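Local coordinates for osmolarity sensor protein EnvZ (Escherichia coli, PDB 5XGA), which is an osmolarity-sensing histidine kinase of a two-component system, represented here by its periplasmic domain with the detergent CHAPS bound, at residues 15-20 against 77-82; 51-56 against 110-115; 85-90 against 102-107. All blocks are in the same frame, centred on the assembly; numbering follows the deposited sequence. Where two conformers were deposited one is given.

Interaction 1: 15-20 against 77-82; sequences KVLAYE and HQMAQQ
Ala-18 and Met-79 face each other where helical segments 15-20 and 77-82 run in nearly the same direction, their axes 9.2 Å apart at closest approach and crossing at -24°. Ala-18 CB points toward the other helix. Its small size lets larger partners close in. Met-79 SD lies 3.6 Å from Ala-18 CB and touches Ala-18 CA as well. The bend at chi2 of Met-79 (74°) brings the sulfur there. A second bend, at chi3, sets the methyl CE 3.8 Å from Leu-17 CD2. One turn further along, Gln-82 CB packs on the same methyl of Ala-18, with Gln-82 CB to Ala-18 CB at 3.8 Å. The outer margin is polar. Lys-15 NZ donates a hydrogen bond of 2.9 Å to Gln-78 OE1. The two side chains cross at about a right angle, and the ammonium sits above the amide carbonyl plane, 43° out of it. Lys-15 CG also rests near Gln-78 OE1, at 3.5 Å. Gln-78 NE2 bonds to Asn-14 OD1, so both ends of the amide are held by helix 10-24, which limits its rotation. Leu-17 and Met-79 reach from the two helices to the main sheet. Leu-17 touches Val-100 of strand 99-104 and Leu-51 of helix 41-51. Met-79 packs on Val-89 of strand 87-92 and Leu-102 of strand 99-104.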
loop_
_atom_site.group_PDB
_atom_site.type_symbol
_atom_site.label_atom_id
_atom_site.label_comp_id
_atom_site.label_asym_id
_atom_site.label_seq_id
_atom_site.Cartn_x
_atom_site.Cartn_y
_atom_site.Cartn_z
ATOM N N LYS A 15 6.690 -0.946 4.761
ATOM C CA LYS A 15 7.571 -1.906 4.091
ATOM C C LYS A 15 6.777 -3.115 3.640
ATOM O O LYS A 15 6.942 -3.616 2.521
ATOM C CB LYS A 15 8.708 -2.363 5.006
ATOM C CG LYS A 15 9.687 -1.281 5.411
ATOM C CD LYS A 15 10.904 -1.883 6.120
ATOM C CE LYS A 15 11.984 -2.244 5.110
ATOM N NZ LYS A 15 12.375 -1.046 4.296
ATOM N N VAL A 16 5.923 -3.593 4.537
ATOM C CA VAL A 16 5.067 -4.739 4.259
ATOM C C VAL A 16 4.118 -4.444 3.109
ATOM O O VAL A 16 4.030 -5.197 2.135
ATOM C CB VAL A 16 4.255 -5.121 5.500
ATOM C CG1 VAL A 16 3.100 -6.030 5.108
ATOM C CG2 VAL A 16 5.169 -5.771 6.534
ATOM N N LEU A 17 3.417 -3.328 3.228
ATOM C CA LEU A 17 2.491 -2.881 2.201
ATOM C C LEU A 17 3.151 -2.784 0.822
ATOM O O LEU A 17 2.587 -3.218 -0.186
ATOM C CB LEU A 17 1.921 -1.527 2.604
ATOM C CG LEU A 17 0.938 -0.868 1.662
ATOM C CD1 LEU A 17 -0.286 -1.732 1.518
ATOM C CD2 LEU A 17 0.584 0.508 2.216
ATOM N N ALA A 18 4.340 -2.203 0.781
ATOM C CA ALA A 18 5.046 -1.996 -0.487
ATOM C C ALA A 18 5.333 -3.317 -1.186
ATOM O O ALA A 18 5.087 -3.473 -2.386
ATOM C CB ALA A 18 6.339 -1.233 -0.249
ATOM N N TYR A 19 5.868 -4.265 -0.428
ATOM C CA TYR A 19 6.180 -5.583 -0.963
ATOM C C TYR A 19 4.947 -6.288 -1.495
ATOM O O TYR A 19 4.966 -6.838 -2.594
ATOM C CB TYR A 19 6.844 -6.465 0.089
ATOM C CG TYR A 19 7.419 -7.698 -0.559
ATOM C CD1 TYR A 19 8.359 -7.581 -1.575
ATOM C CD2 TYR A 19 6.998 -8.972 -0.198
ATOM C CE1 TYR A 19 8.888 -8.699 -2.204
ATOM C CE2 TYR A 19 7.526 -10.103 -0.821
ATOM C CZ TYR A 19 8.468 -9.954 -1.827
ATOM O OH TYR A 19 9.001 -11.054 -2.461
ATOM N N GLU A 20 3.864 -6.260 -0.723
ATOM C CA GLU A 20 2.632 -6.925 -1.133
ATOM C C GLU A 20 1.962 -6.215 -2.304
ATOM O O GLU A 20 1.474 -6.866 -3.214
ATOM C CB GLU A 20 1.659 -7.039 0.060
ATOM C CG GLU A 20 2.281 -7.752 1.249
ATOM C CD GLU A 20 1.262 -8.307 2.236
ATOM O OE1 GLU A 20 0.045 -8.195 1.982
ATOM O OE2 GLU A 20 1.683 -8.875 3.263
ATOM N N HIS A 77 8.895 7.881 -0.876
ATOM C CA HIS A 77 10.062 7.458 -1.655
ATOM C C HIS A 77 10.330 5.962 -1.471
ATOM O O HIS A 77 10.626 5.242 -2.433
ATOM C CB HIS A 77 11.295 8.258 -1.259
ATOM C CG HIS A 77 11.414 9.565 -1.966
ATOM N ND1 HIS A 77 12.045 9.695 -3.187
ATOM C CD2 HIS A 77 10.976 10.802 -1.635
ATOM C CE1 HIS A 77 11.996 10.957 -3.573
ATOM N NE2 HIS A 77 11.349 11.649 -2.650
ATOM N N GLN A 78 10.218 5.507 -0.226
ATOM C CA GLN A 78 10.415 4.098 0.092
ATOM C C GLN A 78 9.412 3.254 -0.696
ATOM O O GLN A 78 9.763 2.230 -1.267
ATOM C CB GLN A 78 10.273 3.853 1.601
ATOM C CG GLN A 78 10.466 2.384 2.009
ATOM C CD GLN A 78 10.340 2.138 3.514
ATOM O OE1 GLN A 78 11.264 1.622 4.149
ATOM N NE2 GLN A 78 9.190 2.491 4.083
ATOM N N MET A 79 8.164 3.699 -0.739
ATOM C CA MET A 79 7.136 3.015 -1.515
ATOM C C MET A 79 7.450 3.113 -3.011
ATOM O O MET A 79 7.408 2.112 -3.723
ATOM C CB MET A 79 5.757 3.610 -1.209
ATOM C CG MET A 79 4.609 3.017 -2.031
ATOM S SD MET A 79 4.143 1.347 -1.506
ATOM C CE MET A 79 3.628 1.647 0.201
ATOM N N ALA A 80 7.789 4.310 -3.478
ATOM C CA ALA A 80 8.092 4.504 -4.908
ATOM C C ALA A 80 9.200 3.565 -5.387
ATOM O O ALA A 80 9.110 2.966 -6.466
ATOM C CB ALA A 80 8.490 5.959 -5.183
ATOM N N GLN A 81 10.249 3.454 -4.584
ATOM C CA GLN A 81 11.385 2.601 -4.922
ATOM C C GLN A 81 11.001 1.129 -5.025
ATOM O O GLN A 81 11.513 0.420 -5.881
ATOM C CB GLN A 81 12.496 2.768 -3.889
ATOM C CG GLN A 81 13.879 2.886 -4.492
ATOM C CD GLN A 81 14.747 3.862 -3.729
ATOM O OE1 GLN A 81 14.478 4.171 -2.564
ATOM N NE2 GLN A 81 15.789 4.367 -4.384
ATOM N N GLN A 82 10.112 0.662 -4.153
ATOM C CA GLN A 82 9.709 -0.743 -4.169
ATOM C C GLN A 82 8.735 -1.031 -5.294
ATOM O O GLN A 82 8.808 -2.073 -5.942
ATOM C CB GLN A 82 9.079 -1.147 -2.833
ATOM C CG GLN A 82 10.063 -1.304 -1.704
ATOM C CD GLN A 82 11.051 -2.425 -1.950
ATOM O OE1 GLN A 82 10.672 -3.592 -2.119
ATOM N NE2 GLN A 82 12.332 -2.073 -1.976
#

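Interaction 2: 51-56 against 110-115; sequences LGISLY and IWVRVP. With CPS (3-[(3-cholamidopropyl)dimethylammonio]-1-propanesulfonate), chain B.
Ser-54 and Arg-113 form a hydrogen-bonded pair in an antiparallel ladder. The ladder joins strand 54-57, outermost within this chain, to strand 110-115 of the five-stranded sheet. Tyr-56 and Trp-111 form the next hydrogen-bonded pair, with Leu-55 and Val-112 as the non-hydrogen-bonded pair in between. The bonds are short and straight: Arg-113 N to Ser-54 O is 2.8 Å at 175°. The tight side is apolar. Ile-53 CG1 meets Val-114 CG2 at 3.7 Å, and Ile-53 CG2 packs on Val-112 CG1. The side chains of Leu-55 and Val-112 run alongside each other in the same direction, with Leu-55 CD2 3.9 Å from Val-112 CG2. Both line the detergent pocket: Val-112 CG2 is 3.8 Å from CPS C13, and Leu-55 CD2 touches CPS C16. The other side is more polar and partly exposed, and takes in a water. Arg-113 leaves with CG anti to the backbone N (chi1 -178°) and stays extended to NE, alongside the Tyr-56 ring. Tyr-56 CE1 is 3.7 Å from Arg-113 CD, and the ring and guanidinium planes are 43° apart. The Tyr-56 ring also meets Trp-101 edge-to-face. An alanine in place of Tyr-56 removes the ring, and would probably open a gap beside the Arg-113 chain and leave Trp-101 without its edge-to-face partner. Gly-52, at positive phi, closes helix 41-51 in a Schellman motif. A water sits beside it, giving hydrogen bonds to Gly-52 O and Arg-113 O, pairing with Ser-54 OG, and accepting in the guanidinium plane from Arg-113 NH1 at 2.9 Å.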
loop_
_atom_site.group_PDB
_atom_site.type_symbol
_atom_site.label_atom_id
_atom_site.label_comp_id
_atom_site.label_asym_id
_atom_site.label_seq_id
_atom_site.Cartn_x
_atom_site.Cartn_y
_atom_site.Cartn_z
ATOM N N LEU A 51 -5.050 -7.341 3.010
ATOM C CA LEU A 51 -4.668 -5.961 3.285
ATOM C C LEU A 51 -5.872 -5.102 3.640
ATOM O O LEU A 51 -5.718 -4.042 4.238
ATOM C CB LEU A 51 -3.944 -5.345 2.100
ATOM C CG LEU A 51 -2.496 -5.760 1.906
ATOM C CD1 LEU A 51 -2.003 -5.193 0.578
ATOM C CD2 LEU A 51 -1.651 -5.248 3.042
ATOM N N GLY A 52 -7.064 -5.537 3.248
ATOM C CA GLY A 52 -8.253 -4.717 3.464
ATOM C C GLY A 52 -8.238 -3.437 2.634
ATOM O O GLY A 52 -8.682 -2.372 3.076
ATOM N N ILE A 53 -7.725 -3.535 1.417
ATOM C CA ILE A 53 -7.685 -2.394 0.521
ATOM C C ILE A 53 -9.092 -1.956 0.138
ATOM O O ILE A 53 -9.919 -2.786 -0.250
ATOM C CB ILE A 53 -6.895 -2.721 -0.758
ATOM C CG1 ILE A 53 -5.392 -2.726 -0.470
ATOM C CG2 ILE A 53 -7.262 -1.748 -1.905
ATOM C CD1 ILE A 53 -4.563 -3.396 -1.555
ATOM N N SER A 54 -9.355 -0.657 0.264
ATOM C CA SER A 54 -10.514 -0.039 -0.371
ATOM C C SER A 54 -10.012 0.891 -1.454
ATOM O O SER A 54 -8.967 1.525 -1.280
ATOM C CB SER A 54 -11.362 0.749 0.638
ATOM O OG SER A 54 -11.926 -0.116 1.610
ATOM N N LEU A 55 -10.753 0.975 -2.559
ATOM C CA LEU A 55 -10.427 1.887 -3.659
ATOM C C LEU A 55 -11.384 3.068 -3.678
ATOM O O LEU A 55 -12.601 2.881 -3.669
ATOM C CB LEU A 55 -10.487 1.169 -5.005
ATOM C CG LEU A 55 -9.633 -0.084 -5.149
ATOM C CD1 LEU A 55 -9.746 -0.624 -6.578
ATOM C CD2 LEU A 55 -8.179 0.226 -4.805
ATOM N N TYR A 56 -10.824 4.274 -3.720
ATOM C CA TYR A 56 -11.597 5.517 -3.673
ATOM C C TYR A 56 -11.374 6.391 -4.897
ATOM O O TYR A 56 -10.249 6.530 -5.360
ATOM C CB TYR A 56 -11.222 6.330 -2.442
ATOM C CG TYR A 56 -11.820 5.852 -1.146
ATOM C CD1 TYR A 56 -11.414 4.655 -0.567
ATOM C CD2 TYR A 56 -12.764 6.617 -0.483
ATOM C CE1 TYR A 56 -11.952 4.228 0.637
ATOM C CE2 TYR A 56 -13.315 6.193 0.720
ATOM C CZ TYR A 56 -12.905 5.000 1.273
ATOM O OH TYR A 56 -13.451 4.588 2.479
ATOM N N ILE A 110 -7.202 6.947 -8.827
ATOM C CA ILE A 110 -7.647 6.074 -7.730
ATOM C C ILE A 110 -6.786 6.277 -6.480
ATOM O O ILE A 110 -5.553 6.262 -6.558
ATOM C CB ILE A 110 -7.589 4.567 -8.126
ATOM C CG1 ILE A 110 -8.540 4.266 -9.282
ATOM C CG2 ILE A 110 -7.895 3.667 -6.929
ATOM C CD1 ILE A 110 -9.980 4.657 -8.997
ATOM N N TRP A 111 -7.429 6.464 -5.332
ATOM C CA TRP A 111 -6.729 6.386 -4.062
ATOM C C TRP A 111 -6.906 5.001 -3.439
ATOM O O TRP A 111 -8.015 4.463 -3.391
ATOM C CB TRP A 111 -7.231 7.454 -3.092
ATOM C CG TRP A 111 -6.625 8.805 -3.327
ATOM C CD1 TRP A 111 -7.170 9.836 -4.033
ATOM C CD2 TRP A 111 -5.354 9.269 -2.856
ATOM N NE1 TRP A 111 -6.322 10.919 -4.023
ATOM C CE2 TRP A 111 -5.197 10.595 -3.305
ATOM C CE3 TRP A 111 -4.330 8.692 -2.093
ATOM C CZ2 TRP A 111 -4.059 11.349 -3.031
ATOM C CZ3 TRP A 111 -3.205 9.447 -1.811
ATOM C CH2 TRP A 111 -3.074 10.757 -2.290
ATOM N N VAL A 112 -5.809 4.435 -2.956
ATOM C CA VAL A 112 -5.838 3.149 -2.262
ATOM C C VAL A 112 -5.839 3.399 -0.759
ATOM O O VAL A 112 -4.921 4.037 -0.238
ATOM C CB VAL A 112 -4.626 2.272 -2.664
ATOM C CG1 VAL A 112 -4.512 1.057 -1.782
ATOM C CG2 VAL A 112 -4.727 1.866 -4.140
ATOM N N ARG A 113 -6.876 2.922 -0.072
ATOM C CA ARG A 113 -6.974 3.109 1.372
ATOM C C ARG A 113 -6.672 1.815 2.098
ATOM O O ARG A 113 -7.339 0.808 1.873
ATOM C CB ARG A 113 -8.362 3.600 1.780
ATOM C CG ARG A 113 -8.477 3.840 3.289
ATOM C CD ARG A 113 -9.929 3.961 3.715
ATOM N NE ARG A 113 -10.037 4.260 5.143
ATOM C CZ ARG A 113 -10.186 3.340 6.094
ATOM N NH1 ARG A 113 -10.256 2.054 5.784
ATOM N NH2 ARG A 113 -10.274 3.715 7.367
ATOM N N VAL A 114 -5.669 1.849 2.972
ATOM C CA VAL A 114 -5.249 0.659 3.710
ATOM C C VAL A 114 -5.018 0.993 5.179
ATOM O O VAL A 114 -4.062 1.686 5.519
ATOM C CB VAL A 114 -3.948 0.049 3.124
ATOM C CG1 VAL A 114 -3.693 -1.330 3.702
ATOM C CG2 VAL A 114 -4.044 -0.054 1.622
ATOM N N PRO A 115 -5.905 0.510 6.053
ATOM C CA PRO A 115 -5.722 0.651 7.503
ATOM C C PRO A 115 -4.562 -0.187 8.010
ATOM O O PRO A 115 -4.393 -1.335 7.578
ATOM C CB PRO A 115 -7.047 0.134 8.078
ATOM C CG PRO A 115 -7.499 -0.866 7.075
ATOM C CD PRO A 115 -7.118 -0.258 5.728
HETATM C C1 CPS B . -2.284 -1.045 -7.044
HETATM C C2 CPS B . -3.654 -1.425 -7.555
HETATM C C3 CPS B . -2.591 -2.985 -9.268
HETATM C C4 CPS B . -2.569 -3.465 -10.700
HETATM C C5 CPS B . -3.930 -3.863 -11.165
HETATM C C6 CPS B . -4.857 -2.701 -10.932
HETATM C C7 CPS B . -6.149 -3.050 -11.608
HETATM C C8 CPS B . -5.653 -3.794 -12.828
HETATM C C9 CPS B . -4.149 -4.006 -12.658
HETATM C C10 CPS B . -4.308 -5.135 -10.415
HETATM C C11 CPS B . -4.097 -2.630 -6.759
HETATM C C12 CPS B . -1.778 0.248 -7.655
HETATM C C13 CPS B . -2.735 1.367 -7.334
HETATM C C14 CPS B . -4.082 1.038 -7.958
HETATM C C15 CPS B . -4.617 -0.249 -7.382
HETATM C C16 CPS B . -6.006 -0.529 -7.930
HETATM C C17 CPS B . -5.984 -1.106 -9.344
HETATM C C18 CPS B . -4.977 -2.267 -9.483
HETATM C C19 CPS B . -3.597 -1.871 -9.012
HETATM C C20 CPS B . -3.668 -5.289 -13.370
HETATM C C21 CPS B . -2.231 -5.724 -13.065
HETATM C C22 CPS B . -3.886 -5.208 -14.877
HETATM C C23 CPS B . -3.737 -6.496 -15.668
HETATM C C24 CPS B . -4.615 -6.443 -16.914
HETATM C C25 CPS B . -6.601 -7.295 -18.098
HETATM C C26 CPS B . -7.810 -8.233 -17.911
HETATM C C27 CPS B . -8.838 -8.208 -19.057
HETATM C C28 CPS B . -9.155 -10.563 -19.264
HETATM C C29 CPS B . -10.394 -9.364 -17.631
HETATM C C30 CPS B . -10.943 -8.968 -19.906
HETATM N N1 CPS B . -5.676 -7.253 -16.955
HETATM N N2 CPS B . -9.836 -9.294 -18.984
HETATM O O1 CPS B . -4.362 -5.704 -17.857
HETATM O O2 CPS B . -2.176 2.600 -7.787
HETATM O O3 CPS B . -5.782 -0.064 -10.299
HETATM O O4 CPS B . -2.131 -2.398 -11.499
HETATM O O HOH W 1 -9.725 0.525 3.394
#

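Interaction 3: 85-90 against 102-107; sequences GPTEVR and LKTWLS. With CPS (3-[(3-cholamidopropyl)dimethylammonio]-1-propanesulfonate), chain B.
Pro-86 CD lies over one face of the Trp-105 ring, toward its rim and 3.6 Å above the plane. Gly-85 CA is on that same face. Leu-106 CG is on the opposite face, and Pro-86 O sits at the edge. The second flat group is the Arg-90 guanidinium. Its edge meets the Glu-88 carboxylate in a salt bridge, Arg-90 NE to Glu-88 OE2 at 2.9 Å. NE comes from above the carboxylate plane, although the oxygen lies close to the guanidinium plane. Glu-88 OE2 has a second partner in His-71 ND1. The first torsion of Trp-105 puts CG between the backbone N and the carbonyl carbon (chi1 77°), and chi2 then turns the ring. The side chains of Pro-86 and Trp-105 cross at about a right angle. Trp-105 N makes a weak bond to Pro-86 O. Further along, Glu-88 and Lys-103 are a hydrogen-bonded antiparallel pair, with Glu-88 N to Lys-103 O at 2.8 Å. Lys-103 NZ turns to Asn-58 OD1 and Pro-108 O. On the other face Val-89 CG2 packs on Leu-102 CD1 at 3.9 Å. Thr-104, the last residue of the strand, opens a type I turn that ends at Ser-107. Thr-104 OG1 accepts from Leu-106 N at 3.1 Å, an ST turn. The same oxygen is hydrogen-bonded to CPS O2 at 2.6 Å, and Ser-107 OG to CPS O3 at 2.9 Å. The arrangement is a beta hairpin of strands 87-92 and 99-104, whose outgoing turn supplies two hydroxyls to the detergent pocket.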
loop_
_atom_site.group_PDB
_atom_site.type_symbol
_atom_site.label_atom_id
_atom_site.label_comp_id
_atom_site.label_asym_id
_atom_site.label_seq_id
_atom_site.Cartn_x
_atom_site.Cartn_y
_atom_site.Cartn_z
ATOM N N GLY A 85 7.918 3.072 -9.446
ATOM C CA GLY A 85 7.302 4.175 -10.166
ATOM C C GLY A 85 6.871 5.263 -9.201
ATOM O O GLY A 85 6.838 5.024 -7.994
ATOM N N PRO A 86 6.552 6.468 -9.721
ATOM C CA PRO A 86 6.184 7.606 -8.870
ATOM C C PRO A 86 4.975 7.309 -8.000
ATOM O O PRO A 86 3.919 6.884 -8.490
ATOM C CB PRO A 86 5.868 8.715 -9.878
ATOM C CG PRO A 86 6.707 8.370 -11.070
ATOM C CD PRO A 86 6.671 6.863 -11.135
ATOM N N THR A 87 5.123 7.575 -6.710
ATOM C CA THR A 87 4.086 7.230 -5.756
ATOM C C THR A 87 3.889 8.340 -4.737
ATOM O O THR A 87 4.808 9.112 -4.456
ATOM C CB THR A 87 4.436 5.911 -5.043
ATOM O OG1 THR A 87 4.687 4.897 -6.026
ATOM C CG2 THR A 87 3.310 5.471 -4.135
ATOM N N GLU A 88 2.679 8.422 -4.191
ATOM C CA GLU A 88 2.400 9.308 -3.079
ATOM C C GLU A 88 1.846 8.474 -1.916
ATOM O O GLU A 88 0.920 7.701 -2.106
ATOM C CB GLU A 88 1.402 10.395 -3.492
ATOM C CG GLU A 88 0.712 11.126 -2.344
ATOM C CD GLU A 88 1.596 12.133 -1.659
ATOM O OE1 GLU A 88 2.758 11.790 -1.373
ATOM O OE2 GLU A 88 1.127 13.265 -1.398
ATOM N N VAL A 89 2.432 8.623 -0.732
ATOM C CA VAL A 89 1.897 8.006 0.471
ATOM C C VAL A 89 1.507 9.106 1.447
ATOM O O VAL A 89 2.327 9.951 1.803
ATOM C CB VAL A 89 2.910 7.054 1.144
ATOM C CG1 VAL A 89 2.421 6.638 2.532
ATOM C CG2 VAL A 89 3.198 5.821 0.240
ATOM N N ARG A 90 0.252 9.094 1.872
ATOM C CA ARG A 90 -0.201 10.011 2.914
ATOM C C ARG A 90 -0.713 9.204 4.090
ATOM O O ARG A 90 -1.234 8.095 3.906
ATOM C CB ARG A 90 -1.289 10.944 2.382
ATOM C CG ARG A 90 -0.826 11.841 1.256
ATOM C CD ARG A 90 -1.808 12.970 1.000
ATOM N NE ARG A 90 -1.596 13.518 -0.333
ATOM C CZ ARG A 90 -2.512 14.190 -1.016
ATOM N NH1 ARG A 90 -3.707 14.405 -0.479
ATOM N NH2 ARG A 90 -2.236 14.637 -2.234
ATOM N N LEU A 102 -2.660 5.788 -0.488
ATOM C CA LEU A 102 -1.634 5.516 -1.484
ATOM C C LEU A 102 -2.171 5.821 -2.876
ATOM O O LEU A 102 -3.281 5.409 -3.219
ATOM C CB LEU A 102 -1.187 4.044 -1.395
ATOM C CG LEU A 102 -0.337 3.486 -2.529
ATOM C CD1 LEU A 102 1.070 4.077 -2.497
ATOM C CD2 LEU A 102 -0.278 1.975 -2.481
ATOM N N LYS A 103 -1.392 6.562 -3.664
ATOM C CA LYS A 103 -1.691 6.768 -5.069
ATOM C C LYS A 103 -0.423 6.491 -5.875
ATOM O O LYS A 103 0.674 6.852 -5.446
ATOM C CB LYS A 103 -2.210 8.197 -5.319
ATOM C CG LYS A 103 -2.561 8.463 -6.780
ATOM C CD LYS A 103 -3.289 9.786 -6.979
ATOM C CE LYS A 103 -4.805 9.624 -6.803
ATOM N NZ LYS A 103 -5.524 10.863 -7.232
ATOM N N THR A 104 -0.562 5.824 -7.019
ATOM C CA THR A 104 0.605 5.515 -7.854
ATOM C C THR A 104 0.419 5.969 -9.277
ATOM O O THR A 104 -0.694 6.277 -9.702
ATOM C CB THR A 104 0.934 4.007 -7.920
ATOM O OG1 THR A 104 0.095 3.375 -8.901
ATOM C CG2 THR A 104 0.790 3.330 -6.542
ATOM N N TRP A 105 1.520 5.962 -10.020
ATOM C CA TRP A 105 1.516 6.458 -11.389
ATOM C C TRP A 105 0.650 5.575 -12.276
ATOM O O TRP A 105 0.184 6.016 -13.328
ATOM C CB TRP A 105 2.944 6.528 -11.941
ATOM C CG TRP A 105 3.509 5.184 -12.339
ATOM C CD1 TRP A 105 3.692 4.720 -13.611
ATOM C CD2 TRP A 105 3.957 4.138 -11.465
ATOM N NE1 TRP A 105 4.231 3.453 -13.583
ATOM C CE2 TRP A 105 4.402 3.071 -12.279
ATOM C CE3 TRP A 105 4.024 3.996 -10.074
ATOM C CZ2 TRP A 105 4.905 1.878 -11.750
ATOM C CZ3 TRP A 105 4.527 2.813 -9.547
ATOM C CH2 TRP A 105 4.962 1.769 -10.386
ATOM N N LEU A 106 0.437 4.334 -11.831
ATOM C CA LEU A 106 -0.342 3.329 -12.561
ATOM C C LEU A 106 -1.837 3.638 -12.611
ATOM O O LEU A 106 -2.516 3.294 -13.577
ATOM C CB LEU A 106 -0.142 1.941 -11.935
ATOM C CG LEU A 106 1.225 1.259 -11.973
ATOM C CD1 LEU A 106 1.251 0.090 -10.995
ATOM C CD2 LEU A 106 1.576 0.782 -13.378
ATOM N N SER A 107 -2.357 4.269 -11.565
ATOM C CA SER A 107 -3.779 4.601 -11.507
ATOM C C SER A 107 -3.978 5.954 -10.874
ATOM O O SER A 107 -4.400 6.049 -9.722
ATOM C CB SER A 107 -4.556 3.545 -10.717
ATOM O OG SER A 107 -4.375 2.261 -11.273
HETATM C C1 CPS B . -2.284 -1.045 -7.044
HETATM C C2 CPS B . -3.654 -1.425 -7.555
HETATM C C3 CPS B . -2.591 -2.985 -9.268
HETATM C C4 CPS B . -2.569 -3.465 -10.700
HETATM C C5 CPS B . -3.930 -3.863 -11.165
HETATM C C6 CPS B . -4.857 -2.701 -10.932
HETATM C C7 CPS B . -6.149 -3.050 -11.608
HETATM C C8 CPS B . -5.653 -3.794 -12.828
HETATM C C9 CPS B . -4.149 -4.006 -12.658
HETATM C C10 CPS B . -4.308 -5.135 -10.415
HETATM C C11 CPS B . -4.097 -2.630 -6.759
HETATM C C12 CPS B . -1.778 0.248 -7.655
HETATM C C13 CPS B . -2.735 1.367 -7.334
HETATM C C14 CPS B . -4.082 1.038 -7.958
HETATM C C15 CPS B . -4.617 -0.249 -7.382
HETATM C C16 CPS B . -6.006 -0.529 -7.930
HETATM C C17 CPS B . -5.984 -1.106 -9.344
HETATM C C18 CPS B . -4.977 -2.267 -9.483
HETATM C C19 CPS B . -3.597 -1.871 -9.012
HETATM C C20 CPS B . -3.668 -5.289 -13.370
HETATM C C21 CPS B . -2.231 -5.724 -13.065
HETATM C C22 CPS B . -3.886 -5.208 -14.877
HETATM C C23 CPS B . -3.737 -6.496 -15.668
HETATM C C24 CPS B . -4.615 -6.443 -16.914
HETATM C C25 CPS B . -6.601 -7.295 -18.098
HETATM C C26 CPS B . -7.810 -8.233 -17.911
HETATM C C27 CPS B . -8.838 -8.208 -19.057
HETATM C C28 CPS B . -9.155 -10.563 -19.264
HETATM C C29 CPS B . -10.394 -9.364 -17.631
HETATM C C30 CPS B . -10.943 -8.968 -19.906
HETATM N N1 CPS B . -5.676 -7.253 -16.955
HETATM N N2 CPS B . -9.836 -9.294 -18.984
HETATM O O1 CPS B . -4.362 -5.704 -17.857
HETATM O O2 CPS B . -2.176 2.600 -7.787
HETATM O O3 CPS B . -5.782 -0.064 -10.299
HETATM O O4 CPS B . -2.131 -2.398 -11.499
#

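Overall arrangement
Interactions 2 and 3 belong to one sheet, with centres 12 Å apart. Strands 99-104 and 110-115 are neighbours there, and Val-112 N probably bonds to Leu-102 O at 2.7 Å. Both touch the same CPS, interaction 2 with apolar groups and interaction 3 with hydroxyls. Ile-110 approaches another CPS, about 3 Å away at nearest atoms. Interaction 1 is part of the helical layer on this sheet. Its centre is 10 Å from that of interaction 3, and Gly-85 N probably bonds to Ala-80 O at 3.2 Å. Toward interaction 2, 15 Å away between centres, Leu-17 CD1 meets Val-114 CG1 at 4.1 Å. The Met-79 side chain is about 9 Å from a bound CPS.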